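Local coordinates for STING-associated CdnE c-di-GMP synthase (Flavobacteriaceae, PDB 6WT8), which synthesises the cyclic dinucleotide c-di-GMP, probably as the signal that a partner STING protein senses in bacterial CBASS anti-phage defence, at residues 287-290 with 291-294; 306-309 with 310-314; 334-337 with 338-342. All blocks are in the same frame, centred on the assembly; numbering follows the deposited sequence.

Interaction 1 of 3, residues 287-290 with 291-294; sequences NIDV and KKYE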
ATOM      1  N   ASN A 287       7.896  -3.651   9.924  1.00 14.82           N
ATOM      2  CA  ASN A 287       8.902  -4.506  10.521  1.00 16.39           C
ATOM      3  C   ASN A 287       9.098  -4.210  12.022  1.00 15.15           C
ATOM      4  O   ASN A 287       9.740  -5.010  12.719  1.00 17.37           O
ATOM      5  CB  ASN A 287      10.187  -4.344   9.695  1.00 18.31           C
ATOM      6  CG  ASN A 287      11.361  -5.111  10.257  1.00 18.30           C
ATOM      7  OD1 ASN A 287      12.331  -4.502  10.708  1.00 23.31           O
ATOM      8  ND2 ASN A 287      11.251  -6.392  10.269  1.00 20.50           N
ATOM      9  N   ILE A 288       8.564  -3.091  12.537  1.00 15.08           N
ATOM     10  CA  ILE A 288       8.736  -2.772  13.951  1.00 17.34           C
ATOM     11  C   ILE A 288       7.944  -3.776  14.790  1.00 17.58           C
ATOM     12  O   ILE A 288       6.800  -4.119  14.471  1.00 17.23           O
ATOM     13  CB  ILE A 288       8.305  -1.310  14.226  1.00 14.88           C
ATOM     14  CG1 ILE A 288       9.220  -0.343  13.455  1.00 18.43           C
ATOM     15  CG2 ILE A 288       8.401  -0.954  15.723  1.00 17.01           C
ATOM     16  CD1 ILE A 288       8.829   1.140  13.499  1.00 17.78           C
ATOM     17  N   ASP A 289       8.544  -4.238  15.891  1.00 18.21           N
ATOM     18  CA  ASP A 289       7.909  -5.229  16.757  1.00 18.53           C
ATOM     19  C   ASP A 289       6.717  -4.576  17.433  1.00 18.14           C
ATOM     20  O   ASP A 289       6.898  -3.563  18.113  1.00 18.98           O
ATOM     21  CB  ASP A 289       8.936  -5.703  17.797  1.00 19.58           C
ATOM     22  CG  ASP A 289       8.364  -6.698  18.839  1.00 36.54           C
ATOM     23  OD1 ASP A 289       7.134  -6.997  18.928  1.00 39.51           O
ATOM     24  OD2 ASP A 289       9.212  -7.197  19.620  1.00 44.01           O
ATOM     25  N   VAL A 290       5.502  -5.143  17.259  1.00 17.64           N
ATOM     26  CA  VAL A 290       4.321  -4.463  17.794  1.00 17.61           C
ATOM     27  C   VAL A 290       4.395  -4.284  19.296  1.00 15.60           C
ATOM     28  O   VAL A 290       3.803  -3.341  19.832  1.00 19.11           O
ATOM     29  CB  VAL A 290       2.992  -5.162  17.463  1.00 20.32           C
ATOM     30  CG1 VAL A 290       2.655  -5.001  15.998  1.00 25.33           C
ATOM     31  CG2 VAL A 290       2.974  -6.640  17.972  1.00 23.22           C
ATOM     32  N   LYS A 291       5.070  -5.194  20.016  1.00 18.08           N
ATOM     33  CA  LYS A 291       5.084  -5.048  21.472  1.00 21.16           C
ATOM     34  C   LYS A 291       5.792  -3.771  21.906  1.00 19.20           C
ATOM     35  O   LYS A 291       5.584  -3.306  23.037  1.00 25.71           O
ATOM     36  CB  LYS A 291       5.729  -6.263  22.146  1.00 28.11           C
ATOM     37  CG  LYS A 291       4.924  -7.504  21.882  1.00 27.52           C
ATOM     38  CD  LYS A 291       5.101  -8.552  22.978  1.00 48.04           C
ATOM     39  CE  LYS A 291       3.872  -9.429  23.019  1.00 57.91           C
ATOM     40  NZ  LYS A 291       3.675 -10.065  21.682  1.00 59.86           N
ATOM     41  N   LYS A 292       6.632  -3.205  21.046  1.00 17.98           N
ATOM     42  CA  LYS A 292       7.342  -1.995  21.420  1.00 18.70           C
ATOM     43  C   LYS A 292       6.470  -0.769  21.368  1.00 20.16           C
ATOM     44  O   LYS A 292       6.817   0.212  22.012  1.00 22.51           O
ATOM     45  CB  LYS A 292       8.549  -1.779  20.522  1.00 19.76           C
ATOM     46  CG  LYS A 292       9.551  -2.924  20.712  1.00 22.51           C
ATOM     47  CD  LYS A 292      10.731  -2.742  19.791  1.00 30.24           C
ATOM     48  CE  LYS A 292      11.714  -3.935  19.946  1.00 33.67           C
ATOM     49  NZ  LYS A 292      12.787  -3.968  18.922  1.00 35.04           N
ATOM     50  N   TYR A 293       5.322  -0.824  20.678  1.00 16.03           N
ATOM     51  CA  TYR A 293       4.567   0.397  20.511  1.00 16.55           C
ATOM     52  C   TYR A 293       3.043   0.268  20.615  1.00 15.63           C
ATOM     53  O   TYR A 293       2.367   1.310  20.590  1.00 15.18           O
ATOM     54  CB  TYR A 293       4.933   1.047  19.162  1.00 16.20           C
ATOM     55  CG  TYR A 293       4.446   0.341  17.914  1.00 14.31           C
ATOM     56  CD1 TYR A 293       5.205  -0.666  17.307  1.00 15.38           C
ATOM     57  CD2 TYR A 293       3.193   0.652  17.391  1.00 14.07           C
ATOM     58  CE1 TYR A 293       4.737  -1.287  16.133  1.00 16.58           C
ATOM     59  CE2 TYR A 293       2.747   0.096  16.245  1.00 16.64           C
ATOM     60  CZ  TYR A 293       3.507  -0.894  15.647  1.00 15.74           C
ATOM     61  OH  TYR A 293       3.009  -1.508  14.499  1.00 16.97           O
ATOM     62  N   GLU A 294       2.474  -0.944  20.713  1.00 17.11           N
ATOM     63  CA  GLU A 294       1.024  -1.055  20.652  1.00 18.20           C
ATOM     64  C   GLU A 294       0.302  -0.365  21.807  1.00 15.43           C
ATOM     65  O   GLU A 294      -0.901  -0.089  21.674  1.00 15.64           O
ATOM     66  CB  GLU A 294       0.610  -2.512  20.595  1.00 16.11           C
ATOM     67  CG  GLU A 294       0.886  -3.288  21.887  1.00 18.60           C
ATOM     68  CD  GLU A 294       0.483  -4.733  21.688  1.00 25.67           C
ATOM     69  OE1 GLU A 294       1.151  -5.387  20.869  1.00 25.60           O
ATOM     70  OE2 GLU A 294      -0.527  -5.178  22.272  1.00 24.50           O
TER
HETATM   71  O   HOH W   1       4.812  -2.869  13.082  1.00 17.36           O
HETATM   72  O   HOH W   2      11.322  -3.435  16.454  1.00 22.93           O
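The ring of Y293 has the backbone oxygen of V290 over one face, while I288 O and a bridging water lie at its edge, in the ring plane. I288 CG2 comes in obliquely, 3.6 Å from Y293 CD1, and the two side chains cross at about a right angle. Y293 has CG between the backbone N and the carbonyl carbon (chi1 71°), which turns the ring back toward I288 and V290, both of which it touches. Y293 OH and I288 O share the water, each at 2.7 Å. In this loop, which joins helix 278-287 to helix 300-314, the D289 side chain closes an Asx turn, OD1 accepting from K291 N at 2.9 Å, and D289 O closes a beta turn with K292 N at 3.0 Å. K291 N meets D289 OD1 from above the carboxylate plane, 53° out of it. V290 O accepts twice, from Y293 N at 3.1 Å and from E294 N at 2.9 Å. On the solvent side the extended K292 chain runs across D289 CB, and a second water links K292 NZ to D289 N. Inward, Y293 packs on L253 and M256 of helix 253-266 and on L301 of helix 300-314.

Interaction 2 of 3, residues 306-309 with 310-314; sequences YQEL and TNIIS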
ATOM      1  N   TYR A 306      11.935   7.345  15.314  1.00 14.89           N
ATOM      2  CA  TYR A 306      13.303   7.848  15.301  1.00 15.42           C
ATOM      3  C   TYR A 306      14.284   6.757  15.673  1.00 17.73           C
ATOM      4  O   TYR A 306      15.324   6.609  15.016  1.00 18.50           O
ATOM      5  CB  TYR A 306      13.443   9.039  16.239  1.00 16.66           C
ATOM      6  CG  TYR A 306      14.851   9.540  16.338  1.00 16.36           C
ATOM      7  CD1 TYR A 306      15.409  10.295  15.349  1.00 17.00           C
ATOM      8  CD2 TYR A 306      15.608   9.326  17.482  1.00 23.04           C
ATOM      9  CE1 TYR A 306      16.694  10.761  15.402  1.00 18.14           C
ATOM     10  CE2 TYR A 306      16.924   9.787  17.542  1.00 28.05           C
ATOM     11  CZ  TYR A 306      17.447  10.514  16.493  1.00 22.54           C
ATOM     12  OH  TYR A 306      18.721  11.009  16.545  1.00 25.19           O
ATOM     13  N   GLN A 307      13.966   5.977  16.713  1.00 17.11           N
ATOM     14  CA  GLN A 307      14.844   4.881  17.093  1.00 18.24           C
ATOM     15  C   GLN A 307      14.980   3.866  15.952  1.00 16.78           C
ATOM     16  O   GLN A 307      16.070   3.388  15.668  1.00 20.16           O
ATOM     17  CB  GLN A 307      14.329   4.221  18.375  1.00 19.94           C
ATOM     18  CG  GLN A 307      14.370   5.093  19.594  1.00 25.62           C
ATOM     19  CD  GLN A 307      13.539   4.438  20.739  1.00 35.03           C
ATOM     20  OE1 GLN A 307      13.746   3.270  21.067  1.00 40.87           O
ATOM     21  NE2 GLN A 307      12.567   5.166  21.284  1.00 38.89           N
ATOM     22  N   GLU A 308      13.892   3.531  15.283  1.00 15.20           N
ATOM     23  CA  GLU A 308      13.994   2.553  14.216  1.00 15.97           C
ATOM     24  C   GLU A 308      14.847   3.068  13.065  1.00 16.30           C
ATOM     25  O   GLU A 308      15.702   2.330  12.535  1.00 17.26           O
ATOM     26  CB  GLU A 308      12.597   2.216  13.715  1.00 16.43           C
ATOM     27  CG  GLU A 308      12.592   1.259  12.534  1.00 18.09           C
ATOM     28  CD  GLU A 308      13.103  -0.145  12.895  1.00 24.16           C
ATOM     29  OE1 GLU A 308      13.217  -0.474  14.086  1.00 24.43           O
ATOM     30  OE2 GLU A 308      13.358  -0.911  11.943  1.00 26.53           O
ATOM     31  N   LEU A 309      14.623   4.320  12.624  1.00 15.32           N
ATOM     32  CA  LEU A 309      15.474   4.827  11.536  1.00 13.75           C
ATOM     33  C   LEU A 309      16.927   4.908  11.954  1.00 18.03           C
ATOM     34  O   LEU A 309      17.802   4.558  11.154  1.00 16.86           O
ATOM     35  CB  LEU A 309      14.995   6.190  11.066  1.00 15.30           C
ATOM     36  CG  LEU A 309      13.552   6.221  10.542  1.00 15.23           C
ATOM     37  CD1 LEU A 309      13.289   7.572   9.906  1.00 19.23           C
ATOM     38  CD2 LEU A 309      13.250   5.167   9.543  1.00 18.38           C
ATOM     39  N   THR A 310      17.205   5.321  13.204  1.00 17.05           N
ATOM     40  CA  THR A 310      18.577   5.337  13.708  1.00 17.32           C
ATOM     41  C   THR A 310      19.213   3.956  13.657  1.00 19.55           C
ATOM     42  O   THR A 310      20.389   3.817  13.259  1.00 19.55           O
ATOM     43  CB  THR A 310      18.535   5.901  15.142  1.00 21.27           C
ATOM     44  OG1 THR A 310      18.130   7.259  14.998  1.00 28.59           O
ATOM     45  CG2 THR A 310      19.910   5.789  15.785  1.00 31.32           C
ATOM     46  N   ASN A 311      18.457   2.917  14.018  1.00 16.18           N
ATOM     47  CA  ASN A 311      18.970   1.545  13.980  1.00 18.03           C
ATOM     48  C   ASN A 311      19.217   1.098  12.555  1.00 19.17           C
ATOM     49  O   ASN A 311      20.210   0.411  12.272  1.00 19.91           O
ATOM     50  CB  ASN A 311      17.963   0.577  14.616  1.00 19.46           C
ATOM     51  CG  ASN A 311      17.844   0.750  16.143  1.00 33.48           C
ATOM     52  OD1 ASN A 311      18.685   1.381  16.780  1.00 35.56           O
ATOM     53  ND2 ASN A 311      16.791   0.179  16.721  1.00 38.50           N
ATOM     54  N   ILE A 312      18.339   1.498  11.635  1.00 15.70           N
ATOM     55  CA  ILE A 312      18.587   1.167  10.223  1.00 15.64           C
ATOM     56  C   ILE A 312      19.878   1.791   9.717  1.00 18.16           C
ATOM     57  O   ILE A 312      20.622   1.151   8.951  1.00 17.90           O
ATOM     58  CB  ILE A 312      17.383   1.584   9.365  1.00 14.71           C
ATOM     59  CG1 ILE A 312      16.246   0.618   9.688  1.00 16.70           C
ATOM     60  CG2 ILE A 312      17.737   1.652   7.820  1.00 15.97           C
ATOM     61  CD1 ILE A 312      14.927   1.128   9.093  1.00 16.73           C
ATOM     62  N   ILE A 313      20.122   3.067  10.054  1.00 17.06           N
ATOM     63  CA  ILE A 313      21.335   3.758   9.604  1.00 18.45           C
ATOM     64  C   ILE A 313      22.572   3.115  10.215  1.00 19.87           C
ATOM     65  O   ILE A 313      23.607   2.971   9.533  1.00 22.34           O
ATOM     66  CB  ILE A 313      21.228   5.254   9.953  1.00 18.61           C
ATOM     67  CG1 ILE A 313      20.128   5.923   9.128  1.00 18.54           C
ATOM     68  CG2 ILE A 313      22.572   5.988   9.777  1.00 21.35           C
ATOM     69  CD1 ILE A 313      19.641   7.217   9.844  1.00 21.33           C
ATOM     70  N   SER A 314      22.488   2.693  11.475  1.00 18.69           N
ATOM     71  CA  SER A 314      23.706   2.311  12.201  1.00 21.17           C
ATOM     72  C   SER A 314      24.028   0.829  12.133  1.00 23.85           C
ATOM     73  O   SER A 314      25.190   0.463  12.337  1.00 27.93           O
ATOM     74  CB  SER A 314      23.614   2.752  13.675  1.00 24.36           C
ATOM     75  OG  SER A 314      22.653   1.989  14.340  1.00 32.85           O
TER
HETATM   76  O   HOH W   3      15.056  -1.803  15.670  1.00 34.08           O
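Y306 lays one ring face over the side chain of T310, whose OG1 sits above the ring centre, 3.6 Å from the plane. That hydroxyl does not point its proton at the ring: T310 OG1 donates it to Y306 O at 2.9 Å, so the aromatic face meets the oxygen itself. Y306 O is thus gripped twice, by T310 OG1 and by T310 N, also at 2.9 Å, and the two donors reach it from opposite faces of the carbonyl plane. With CG of Y306 anti to its own N (chi1 176°), the end of the side chain comes round to T310 and packs on D351 and I354 of helix 336-360. With an alanine here, T310 OG1 would probably lose the ring that lies over it, and a gap is likely to open against D351 and I354. Residues 306-314 form the last turns of helix 300-314, and S314 repeats the threonine pattern, its OG donating to T310 O at 3.1 Å. On another side of the helix E308 bends at chi2 (67°), which brings OE2 within 3.8 Å of I312 CD1 and lets it bond to Y318 OH. E308 OE1 accepts a hydrogen bond from a water 2.8 Å away that in turn accepts from N311 ND2. L309 packs on L346 and L350, again of helix 336-360.

Interaction 3 of 3, residues 334-337 with 338-342; sequences FDCA and KKLIE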
ATOM      1  N   PHE A 334      19.187  -3.199  -2.773  1.00 18.64           N
ATOM      2  CA  PHE A 334      19.641  -2.378  -3.896  1.00 19.13           C
ATOM      3  C   PHE A 334      19.490  -0.904  -3.587  1.00 17.71           C
ATOM      4  O   PHE A 334      18.574  -0.493  -2.879  1.00 17.18           O
ATOM      5  CB  PHE A 334      18.849  -2.714  -5.157  1.00 20.95           C
ATOM      6  CG  PHE A 334      18.991  -4.155  -5.560  1.00 25.78           C
ATOM      7  CD1 PHE A 334      20.221  -4.654  -5.995  1.00 25.80           C
ATOM      8  CD2 PHE A 334      17.918  -5.015  -5.439  1.00 28.43           C
ATOM      9  CE1 PHE A 334      20.371  -6.016  -6.358  1.00 30.70           C
ATOM     10  CE2 PHE A 334      18.054  -6.358  -5.772  1.00 32.44           C
ATOM     11  CZ  PHE A 334      19.267  -6.854  -6.241  1.00 28.57           C
ATOM     12  N   ASP A 335      20.427  -0.124  -4.129  1.00 18.41           N
ATOM     13  CA  ASP A 335      20.441   1.328  -3.924  1.00 15.59           C
ATOM     14  C   ASP A 335      20.499   1.676  -2.444  1.00 16.13           C
ATOM     15  O   ASP A 335      19.922   2.653  -1.989  1.00 17.18           O
ATOM     16  CB  ASP A 335      19.249   2.007  -4.600  1.00 16.68           C
ATOM     17  CG  ASP A 335      19.178   1.721  -6.075  1.00 20.69           C
ATOM     18  OD1 ASP A 335      20.182   1.927  -6.791  1.00 23.98           O
ATOM     19  OD2 ASP A 335      18.125   1.197  -6.491  1.00 25.76           O
ATOM     20  N   CYS A 336      21.228   0.864  -1.676  1.00 15.98           N
ATOM     21  CA  CYS A 336      21.165   1.025  -0.239  1.00 13.94           C
ATOM     22  C   CYS A 336      21.660   2.400   0.201  1.00 14.27           C
ATOM     23  O   CYS A 336      21.015   3.073   1.026  1.00 15.18           O
ATOM     24  CB  CYS A 336      21.959  -0.076   0.430  1.00 15.76           C
ATOM     25  SG  CYS A 336      21.929  -0.026   2.232  1.00 18.88           S
ATOM     26  N   ALA A 337      22.830   2.814  -0.314  1.00 14.51           N
ATOM     27  CA  ALA A 337      23.365   4.084   0.167  1.00 14.08           C
ATOM     28  C   ALA A 337      22.508   5.271  -0.226  1.00 13.90           C
ATOM     29  O   ALA A 337      22.425   6.227   0.554  1.00 17.11           O
ATOM     30  CB  ALA A 337      24.791   4.246  -0.366  1.00 14.67           C
ATOM     31  N   LYS A 338      21.865   5.239  -1.397  1.00 13.98           N
ATOM     32  CA  LYS A 338      20.929   6.314  -1.748  1.00 13.86           C
ATOM     33  C   LYS A 338      19.689   6.298  -0.863  1.00 15.84           C
ATOM     34  O   LYS A 338      19.177   7.361  -0.465  1.00 16.60           O
ATOM     35  CB  LYS A 338      20.549   6.202  -3.215  1.00 14.28           C
ATOM     36  CG  LYS A 338      21.746   6.505  -4.142  1.00 14.88           C
ATOM     37  CD  LYS A 338      21.292   6.290  -5.577  1.00 17.75           C
ATOM     38  CE  LYS A 338      22.486   6.511  -6.473  1.00 19.41           C
ATOM     39  NZ  LYS A 338      22.111   6.383  -7.932  1.00 18.65           N
ATOM     40  N   LYS A 339      19.193   5.110  -0.528  1.00 14.14           N
ATOM     41  CA  LYS A 339      18.047   5.030   0.372  1.00 12.67           C
ATOM     42  C   LYS A 339      18.415   5.578   1.733  1.00 14.95           C
ATOM     43  O   LYS A 339      17.623   6.297   2.354  1.00 15.73           O
ATOM     44  CB  LYS A 339      17.595   3.559   0.480  1.00 13.52           C
ATOM     45  CG  LYS A 339      16.855   3.084  -0.779  1.00 14.81           C
ATOM     46  CD  LYS A 339      16.690   1.544  -0.771  1.00 15.90           C
ATOM     47  CE  LYS A 339      15.871   1.143  -2.006  1.00 14.78           C
ATOM     48  NZ  LYS A 339      15.871  -0.364  -2.262  1.00 16.38           N
ATOM     49  N   LEU A 340      19.630   5.260   2.198  1.00 14.20           N
ATOM     50  CA  LEU A 340      20.052   5.762   3.502  1.00 16.07           C
ATOM     51  C   LEU A 340      20.163   7.281   3.551  1.00 17.74           C
ATOM     52  O   LEU A 340      19.963   7.853   4.634  1.00 18.40           O
ATOM     53  CB  LEU A 340      21.373   5.113   3.908  1.00 15.98           C
ATOM     54  CG  LEU A 340      21.210   3.649   4.323  1.00 16.26           C
ATOM     55  CD1 LEU A 340      22.592   3.060   4.681  1.00 18.23           C
ATOM     56  CD2 LEU A 340      20.217   3.506   5.523  1.00 22.77           C
ATOM     57  N   ILE A 341      20.479   7.956   2.443  1.00 15.70           N
ATOM     58  CA  ILE A 341      20.451   9.423   2.479  1.00 17.01           C
ATOM     59  C   ILE A 341      19.047   9.882   2.863  1.00 17.76           C
ATOM     60  O   ILE A 341      18.865  10.771   3.697  1.00 16.11           O
ATOM     61  CB  ILE A 341      20.879  10.024   1.137  1.00 20.63           C
ATOM     62  CG1 ILE A 341      22.370   9.698   0.919  1.00 29.89           C
ATOM     63  CG2 ILE A 341      20.590  11.562   1.123  1.00 21.74           C
ATOM     64  CD1 ILE A 341      23.261   9.843   2.262  1.00 36.56           C
ATOM     65  N   GLU A 342      18.026   9.316   2.207  1.00 14.02           N
ATOM     66  CA  GLU A 342      16.661   9.748   2.510  1.00 12.91           C
ATOM     67  C   GLU A 342      16.284   9.365   3.943  1.00 14.19           C
ATOM     68  O   GLU A 342      15.626  10.139   4.640  1.00 13.96           O
ATOM     69  CB  GLU A 342      15.709   9.142   1.472  1.00 14.79           C
ATOM     70  CG  GLU A 342      16.079   9.690   0.082  1.00 16.18           C
ATOM     71  CD  GLU A 342      15.058   9.397  -0.999  1.00 20.00           C
ATOM     72  OE1 GLU A 342      13.955   8.883  -0.711  1.00 17.44           O
ATOM     73  OE2 GLU A 342      15.393   9.674  -2.185  1.00 20.48           O
TER
HETATM   74  O   HOH W   4      15.912   0.399  -5.173  1.00 26.27           O
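K339 runs back along the chain over the backbone oxygens that precede it. Its CB lies 3.5 Å from both C336 O and D335 O; CG comes closest to D335 O, and CD touches both that oxygen and F334 O, to which CE also keeps close. Because CG is anti to the carbonyl carbon (chi1 -75°) and the chain is extended beyond it, NZ ends 2.8 Å from F334 O and donates to it, tilted 23° from the carbonyl plane. The ammonium group has further partners: I331 O in the preceding loop, and a water that accepts from K339 NZ and donates to D335 OD2, 2.7 Å from the water oxygen. The site lies at the start of helix 336-360, where D335 is at the N-cap position, yet its carboxylate makes no capping bond and works through the water instead; D335 O takes K339 N at 3.0 Å, and C336 O takes L340 N. Elsewhere in this first turn C336 SG touches L340 CD1 at 4.0 Å, and R319 of helix 316-320 packs against both. The lysine is buried although the turn is largely at the surface, so its nitrogen probably relies on these oxygens; two carbonyls, a water and the carboxylate 5.0 Å from K339 NZ at D335 OD2 would probably favour the charged form and fasten the incoming loop to the helix start.

How the interactions relate
The three interactions follow one another along the chain, each confined to neighbouring residues. Interactions 1 and 2 meet on helix 300-314, where I288 CG1 of the 287-294 loop packs on E308 CG at 3.8 Å. Interactions 2 and 3 share helix 336-360: Y306 and L309 pack farther along it, while I312 CG2 lies 3.9 Å from L340 CD2 near its start. Interactions 1 and 3 do not touch, their nearest atoms being about 12 Å apart. The first two are partly buried; the third lies at the surface, though K339 within it is buried. Their chemistry differs: loop turns and an inward-facing ring, a ring and hydroxyl within a helix, and a lysine reaching back over a helix start.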